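PDB 3K17: Lin0012 protein from Listeria innocua, which probably phosphorylates phosphomevalonate at the expense of ATP, the second of three steps that turn mevalonate into isopentenyl diphosphate. Local coordinates for residues 121-125 with 163-168; 173-179 with 200-206. All blocks are in the same frame, centred on the assembly; numbering follows the deposited sequence.

In contact 1 two helices cross in the interior of the chain, and in contact 2 two strands pair beside them, the centres of the contacts about 14 Å apart. Helix 162-169 leads almost directly into strand 172-176, and Ala165 joins the two. Pointing away from helix 119-135, it meets the Tyr175 ring, its CB 3.5 Å from Tyr175 CD1, and also touches Ile173 and Ile205. The helix is thus packed between its partner helix and the strand pair. Contact 1 begins within the Gly-Leu-Gly-Ser-Ser-Ala-Ala motif, whose last two residues are Ala121 and Ala122; the motif probably serves phosphate binding, as in other GHMP kinases. Contact 2 lies farther from it.

Contact 1 (121-125 with 163-168); sequences AAATV and DIASCM
The Asp163 carboxylate is the flat group here, and the methyl of Ala121 sits squarely over one of its faces, Ala121 CB 3.6 Å from Asp163 CG. The two oxygens serve different partners: OD1 takes a weak bond from the backbone N of Ile164, and OD2 accepts from a water 3.0 Å from Ala121 N, whose N-H that water accepts. Both donors rise out of the carboxylate plane on Ala121's side. With CG between the backbone N and carbonyl carbon (chi1 49°), the group folds back to reach Ile164 N.

Further along, Ile164 bends its CD1 against Ala121 CA at 3.5 Å, while Cys167 SG lies 3.8 Å from Ala122 N. Val125 straddles the other helix: CG2 comes to 3.6 Å from Ile164 O, and CG1, anti to the backbone N, to 3.7 Å from Met168 CA. The axes of the two segments approach to 8.6 Å at -56°, consistent with the small side chains of Ala121 and Ala122 at the crossing. Strand 7-18 backs the pair through Ile11.

Apolar packing carries this buried crossing, tied at one end by the water that joins Asp163 OD2 to Ala121 N in the first turn of the helix that starts in the glycine-rich motif.

Contact 2 (173-179 with 200-206); sequences IAYTTFD and WPMLQIE
Ala174 and Glu206 form one hydrogen-bonded pair of an antiparallel ladder, and Thr176 and Gln204 the next. Ala174 N gives to Glu206 O at 2.8 Å and Glu206 N returns a nearly straight bond (174°) to Ala174 O; Thr176 N reaches Gln204 O at 2.8 Å, whereas Gln204 N meets a lone pair of Thr176 O at a longer 3.2 Å. Past the ladder the chains stay joined by Asp179 N, which gives to Pro201 O at 2.9 Å. Asp179 OD1 then caps the following helix at Trp182 N, and Glu206 OE2 is bound by His263.

Tyr175 and Ile205, the non-hydrogen-bonded pair between, share the other face of the sheet from Ala174 and Thr176. Ile205 CG1 comes to the edge of the Tyr175 ring, and Leu203 CD1 lies 3.8 Å from Tyr175 CE1; the phenol OH is bound to Ser160 O.

Beyond the strands, Trp200 lays CE3 and CZ3 over a face of Phe178, near CG and CD2, in a T-shaped stack with centroids 5.1 Å apart and planes at 73°. A chi1 of 56° tucks the Phe178 ring back over its own backbone to meet that edge, while its CB packs on Leu203 CB at 3.7 Å. A type II turn from Trp200 to Leu203, with Met202 at positive phi, leads into the strand.

Strand 172-176 also pairs with strand 29-35, so strand 204-208 extends the mixed sheet of a GHMP kinase, returning antiparallel after an excursion through helices 180-187 and 192-197.

Contact 1 (121-125 with 163-168)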
loop_
_atom_site.group_PDB
_atom_site.type_symbol
_atom_site.label_atom_id
_atom_site.label_comp_id
_atom_site.label_asym_id
_atom_site.label_seq_id
_atom_site.Cartn_x
_atom_site.Cartn_y
_atom_site.Cartn_z
ATOM N N ALA A 121 -18.901 -17.095 20.643
ATOM C CA ALA A 121 -20.361 -17.089 20.687
ATOM C C ALA A 121 -20.845 -16.496 22.013
ATOM O O ALA A 121 -21.732 -15.641 22.037
ATOM C CB ALA A 121 -20.887 -18.503 20.530
ATOM N N ALA A 122 -20.250 -16.942 23.116
ATOM C CA ALA A 122 -20.660 -16.461 24.432
ATOM C C ALA A 122 -20.498 -14.954 24.577
ATOM O O ALA A 122 -21.349 -14.275 25.165
ATOM C CB ALA A 122 -19.881 -17.184 25.519
ATOM N N ALA A 123 -19.406 -14.424 24.041
ATOM C CA ALA A 123 -19.163 -12.990 24.120
ATOM C C ALA A 123 -20.214 -12.254 23.294
ATOM O O ALA A 123 -20.775 -11.239 23.724
ATOM C CB ALA A 123 -17.752 -12.666 23.602
ATOM N N THR A 124 -20.469 -12.761 22.095
ATOM C CA THR A 124 -21.462 -12.157 21.219
ATOM C C THR A 124 -22.832 -12.115 21.926
ATOM O O THR A 124 -23.504 -11.081 21.963
ATOM C CB THR A 124 -21.590 -12.963 19.916
ATOM O OG1 THR A 124 -20.331 -12.966 19.236
ATOM C CG2 THR A 124 -22.642 -12.346 19.003
ATOM N N VAL A 125 -23.233 -13.247 22.487
ATOM C CA VAL A 125 -24.518 -13.349 23.184
ATOM C C VAL A 125 -24.578 -12.430 24.405
ATOM O O VAL A 125 -25.631 -11.870 24.708
ATOM C CB VAL A 125 -24.797 -14.824 23.603
ATOM C CG1 VAL A 125 -25.995 -14.911 24.553
ATOM C CG2 VAL A 125 -25.079 -15.660 22.351
ATOM N N ASP A 163 -23.639 -22.824 18.442
ATOM C CA ASP A 163 -22.969 -22.368 19.650
ATOM C C ASP A 163 -23.676 -21.121 20.160
ATOM O O ASP A 163 -23.871 -20.961 21.358
ATOM C CB ASP A 163 -21.474 -22.089 19.396
ATOM C CG ASP A 163 -21.218 -21.232 18.163
ATOM O OD1 ASP A 163 -22.171 -20.861 17.441
ATOM O OD2 ASP A 163 -20.033 -20.931 17.918
ATOM N N ILE A 164 -24.061 -20.241 19.243
ATOM C CA ILE A 164 -24.784 -19.032 19.607
ATOM C C ILE A 164 -26.100 -19.438 20.301
ATOM O O ILE A 164 -26.477 -18.868 21.325
ATOM C CB ILE A 164 -25.121 -18.190 18.343
ATOM C CG1 ILE A 164 -23.850 -17.528 17.791
ATOM C CG2 ILE A 164 -26.168 -17.149 18.666
ATOM C CD1 ILE A 164 -23.208 -16.522 18.725
ATOM N N ALA A 165 -26.785 -20.433 19.739
ATOM C CA ALA A 165 -28.066 -20.890 20.288
ATOM C C ALA A 165 -27.932 -21.408 21.716
ATOM O O ALA A 165 -28.708 -21.037 22.604
ATOM C CB ALA A 165 -28.656 -21.984 19.394
ATOM N N SER A 166 -26.938 -22.264 21.927
ATOM C CA SER A 166 -26.702 -22.852 23.230
ATOM C C SER A 166 -26.373 -21.805 24.285
ATOM O O SER A 166 -26.893 -21.866 25.397
ATOM C CB SER A 166 -25.581 -23.890 23.135
ATOM O OG SER A 166 -25.294 -24.437 24.407
ATOM N N CYS A 167 -25.508 -20.844 23.945
ATOM C CA CYS A 167 -25.138 -19.790 24.894
ATOM C C CYS A 167 -26.339 -18.898 25.232
ATOM O O CYS A 167 -26.513 -18.474 26.375
ATOM C CB CYS A 167 -24.007 -18.931 24.315
ATOM S SG CYS A 167 -22.462 -19.856 24.097
HETATM N N MSE A 168 -27.167 -18.632 24.231
HETATM C CA MSE A 168 -28.352 -17.790 24.401
HETATM C C MSE A 168 -29.469 -18.462 25.217
HETATM O O MSE A 168 -30.027 -17.857 26.132
HETATM C CB MSE A 168 -28.887 -17.401 23.020
HETATM C CG MSE A 168 -30.178 -16.599 23.014
HETATM SE SE MSE A 168 -29.927 -14.810 23.682
HETATM C CE MSE A 168 -29.080 -14.041 22.099
HETATM O O HOH W 1 -17.773 -19.733 19.647
#

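Contact 2 (173-179 with 200-206)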
loop_
_atom_site.group_PDB
_atom_site.type_symbol
_atom_site.label_atom_id
_atom_site.label_comp_id
_atom_site.label_asym_id
_atom_site.label_seq_id
_atom_site.Cartn_x
_atom_site.Cartn_y
_atom_site.Cartn_z
ATOM N N ILE A 173 -30.248 -28.327 24.388
ATOM C CA ILE A 173 -31.075 -28.046 23.220
ATOM C C ILE A 173 -30.778 -28.904 22.000
ATOM O O ILE A 173 -29.689 -29.470 21.848
ATOM C CB ILE A 173 -30.931 -26.578 22.737
ATOM C CG1 ILE A 173 -29.486 -26.320 22.297
ATOM C CG2 ILE A 173 -31.344 -25.611 23.836
ATOM C CD1 ILE A 173 -29.282 -25.022 21.509
ATOM N N ALA A 174 -31.778 -28.977 21.131
ATOM C CA ALA A 174 -31.663 -29.652 19.860
ATOM C C ALA A 174 -31.681 -28.430 18.943
ATOM O O ALA A 174 -32.676 -27.701 18.885
ATOM C CB ALA A 174 -32.870 -30.529 19.600
ATOM N N TYR A 175 -30.572 -28.183 18.256
ATOM C CA TYR A 175 -30.478 -27.028 17.368
ATOM C C TYR A 175 -30.528 -27.434 15.904
ATOM O O TYR A 175 -29.752 -28.286 15.464
ATOM C CB TYR A 175 -29.168 -26.276 17.619
ATOM C CG TYR A 175 -28.942 -25.143 16.645
ATOM C CD1 TYR A 175 -29.671 -23.964 16.743
ATOM C CD2 TYR A 175 -28.023 -25.266 15.597
ATOM C CE1 TYR A 175 -29.499 -22.927 15.823
ATOM C CE2 TYR A 175 -27.846 -24.234 14.671
ATOM C CZ TYR A 175 -28.587 -23.067 14.791
ATOM O OH TYR A 175 -28.418 -22.040 13.885
ATOM N N THR A 176 -31.432 -26.824 15.149
ATOM C CA THR A 176 -31.544 -27.115 13.730
ATOM C C THR A 176 -31.185 -25.866 12.935
ATOM O O THR A 176 -31.904 -24.864 12.947
ATOM C CB THR A 176 -32.961 -27.581 13.359
ATOM O OG1 THR A 176 -33.278 -28.756 14.112
ATOM C CG2 THR A 176 -33.042 -27.896 11.869
ATOM N N THR A 177 -30.062 -25.957 12.238
ATOM C CA THR A 177 -29.509 -24.864 11.454
ATOM C C THR A 177 -30.453 -24.228 10.445
ATOM O O THR A 177 -31.101 -24.918 9.660
ATOM C CB THR A 177 -28.240 -25.338 10.716
ATOM O OG1 THR A 177 -27.395 -26.042 11.638
ATOM C CG2 THR A 177 -27.480 -24.145 10.130
ATOM N N PHE A 178 -30.510 -22.900 10.469
ATOM C CA PHE A 178 -31.349 -22.140 9.555
ATOM C C PHE A 178 -30.785 -22.257 8.145
ATOM O O PHE A 178 -29.676 -22.758 7.952
ATOM C CB PHE A 178 -31.387 -20.672 9.992
ATOM C CG PHE A 178 -30.022 -20.032 10.098
ATOM C CD1 PHE A 178 -29.351 -19.591 8.963
ATOM C CD2 PHE A 178 -29.414 -19.871 11.339
ATOM C CE1 PHE A 178 -28.084 -18.990 9.063
ATOM C CE2 PHE A 178 -28.149 -19.276 11.449
ATOM C CZ PHE A 178 -27.487 -18.836 10.311
ATOM N N ASP A 179 -31.546 -21.793 7.160
ATOM C CA ASP A 179 -31.114 -21.854 5.769
ATOM C C ASP A 179 -30.002 -20.833 5.538
ATOM O O ASP A 179 -30.262 -19.655 5.299
ATOM C CB ASP A 179 -32.290 -21.557 4.839
ATOM C CG ASP A 179 -31.984 -21.898 3.395
ATOM O OD1 ASP A 179 -30.830 -21.695 2.962
ATOM O OD2 ASP A 179 -32.906 -22.357 2.690
ATOM N N TRP A 200 -37.046 -17.366 9.850
ATOM C CA TRP A 200 -35.944 -17.956 9.098
ATOM C C TRP A 200 -36.220 -19.413 8.759
ATOM O O TRP A 200 -36.414 -20.234 9.648
ATOM C CB TRP A 200 -34.651 -17.861 9.910
ATOM C CG TRP A 200 -34.119 -16.467 10.058
ATOM C CD1 TRP A 200 -34.758 -15.297 9.740
ATOM C CD2 TRP A 200 -32.841 -16.096 10.580
ATOM N NE1 TRP A 200 -33.953 -14.221 10.035
ATOM C CE2 TRP A 200 -32.770 -14.684 10.552
ATOM C CE3 TRP A 200 -31.744 -16.822 11.072
ATOM C CZ2 TRP A 200 -31.645 -13.981 10.999
ATOM C CZ3 TRP A 200 -30.623 -16.121 11.519
ATOM C CH2 TRP A 200 -30.585 -14.716 11.477
ATOM N N PRO A 201 -36.222 -19.760 7.465
ATOM C CA PRO A 201 -36.485 -21.161 7.130
ATOM C C PRO A 201 -35.543 -22.174 7.773
ATOM O O PRO A 201 -34.341 -21.926 7.921
ATOM C CB PRO A 201 -36.416 -21.181 5.596
ATOM C CG PRO A 201 -35.703 -19.903 5.232
ATOM C CD PRO A 201 -36.169 -18.927 6.252
HETATM N N MSE A 202 -36.129 -23.305 8.166
HETATM C CA MSE A 202 -35.427 -24.431 8.778
HETATM C C MSE A 202 -34.954 -24.263 10.211
HETATM O O MSE A 202 -34.658 -25.248 10.887
HETATM C CB MSE A 202 -34.242 -24.824 7.913
HETATM C CG MSE A 202 -34.650 -25.371 6.575
HETATM SE SE MSE A 202 -33.135 -25.652 5.451
HETATM C CE MSE A 202 -33.897 -25.027 3.786
ATOM N N LEU A 203 -34.888 -23.024 10.677
ATOM C CA LEU A 203 -34.425 -22.765 12.028
ATOM C C LEU A 203 -35.339 -23.331 13.107
ATOM O O LEU A 203 -36.548 -23.132 13.080
ATOM C CB LEU A 203 -34.279 -21.261 12.256
ATOM C CG LEU A 203 -33.855 -20.866 13.670
ATOM C CD1 LEU A 203 -32.424 -21.330 13.913
ATOM C CD2 LEU A 203 -33.972 -19.349 13.846
ATOM N N GLN A 204 -34.750 -24.043 14.058
ATOM C CA GLN A 204 -35.514 -24.573 15.175
ATOM C C GLN A 204 -34.600 -24.763 16.366
ATOM O O GLN A 204 -33.518 -25.334 16.253
ATOM C CB GLN A 204 -36.190 -25.905 14.836
ATOM C CG GLN A 204 -37.256 -26.275 15.868
ATOM C CD GLN A 204 -37.875 -27.647 15.648
ATOM O OE1 GLN A 204 -38.349 -27.961 14.555
ATOM N NE2 GLN A 204 -37.882 -28.464 16.694
ATOM N N ILE A 205 -35.041 -24.270 17.512
ATOM C CA ILE A 205 -34.275 -24.393 18.735
ATOM C C ILE A 205 -35.196 -25.012 19.775
ATOM O O ILE A 205 -36.076 -24.349 20.313
ATOM C CB ILE A 205 -33.774 -23.013 19.206
ATOM C CG1 ILE A 205 -33.043 -22.314 18.049
ATOM C CG2 ILE A 205 -32.854 -23.173 20.399
ATOM C CD1 ILE A 205 -32.532 -20.921 18.387
ATOM N N GLU A 206 -34.981 -26.291 20.051
ATOM C CA GLU A 206 -35.806 -27.016 21.003
ATOM C C GLU A 206 -35.139 -27.264 22.346
ATOM O O GLU A 206 -34.046 -27.828 22.411
ATOM C CB GLU A 206 -36.215 -28.368 20.414
ATOM C CG GLU A 206 -37.148 -29.156 21.319
ATOM C CD GLU A 206 -37.375 -30.575 20.837
ATOM O OE1 GLU A 206 -37.031 -30.874 19.677
ATOM O OE2 GLU A 206 -37.905 -31.388 21.623
#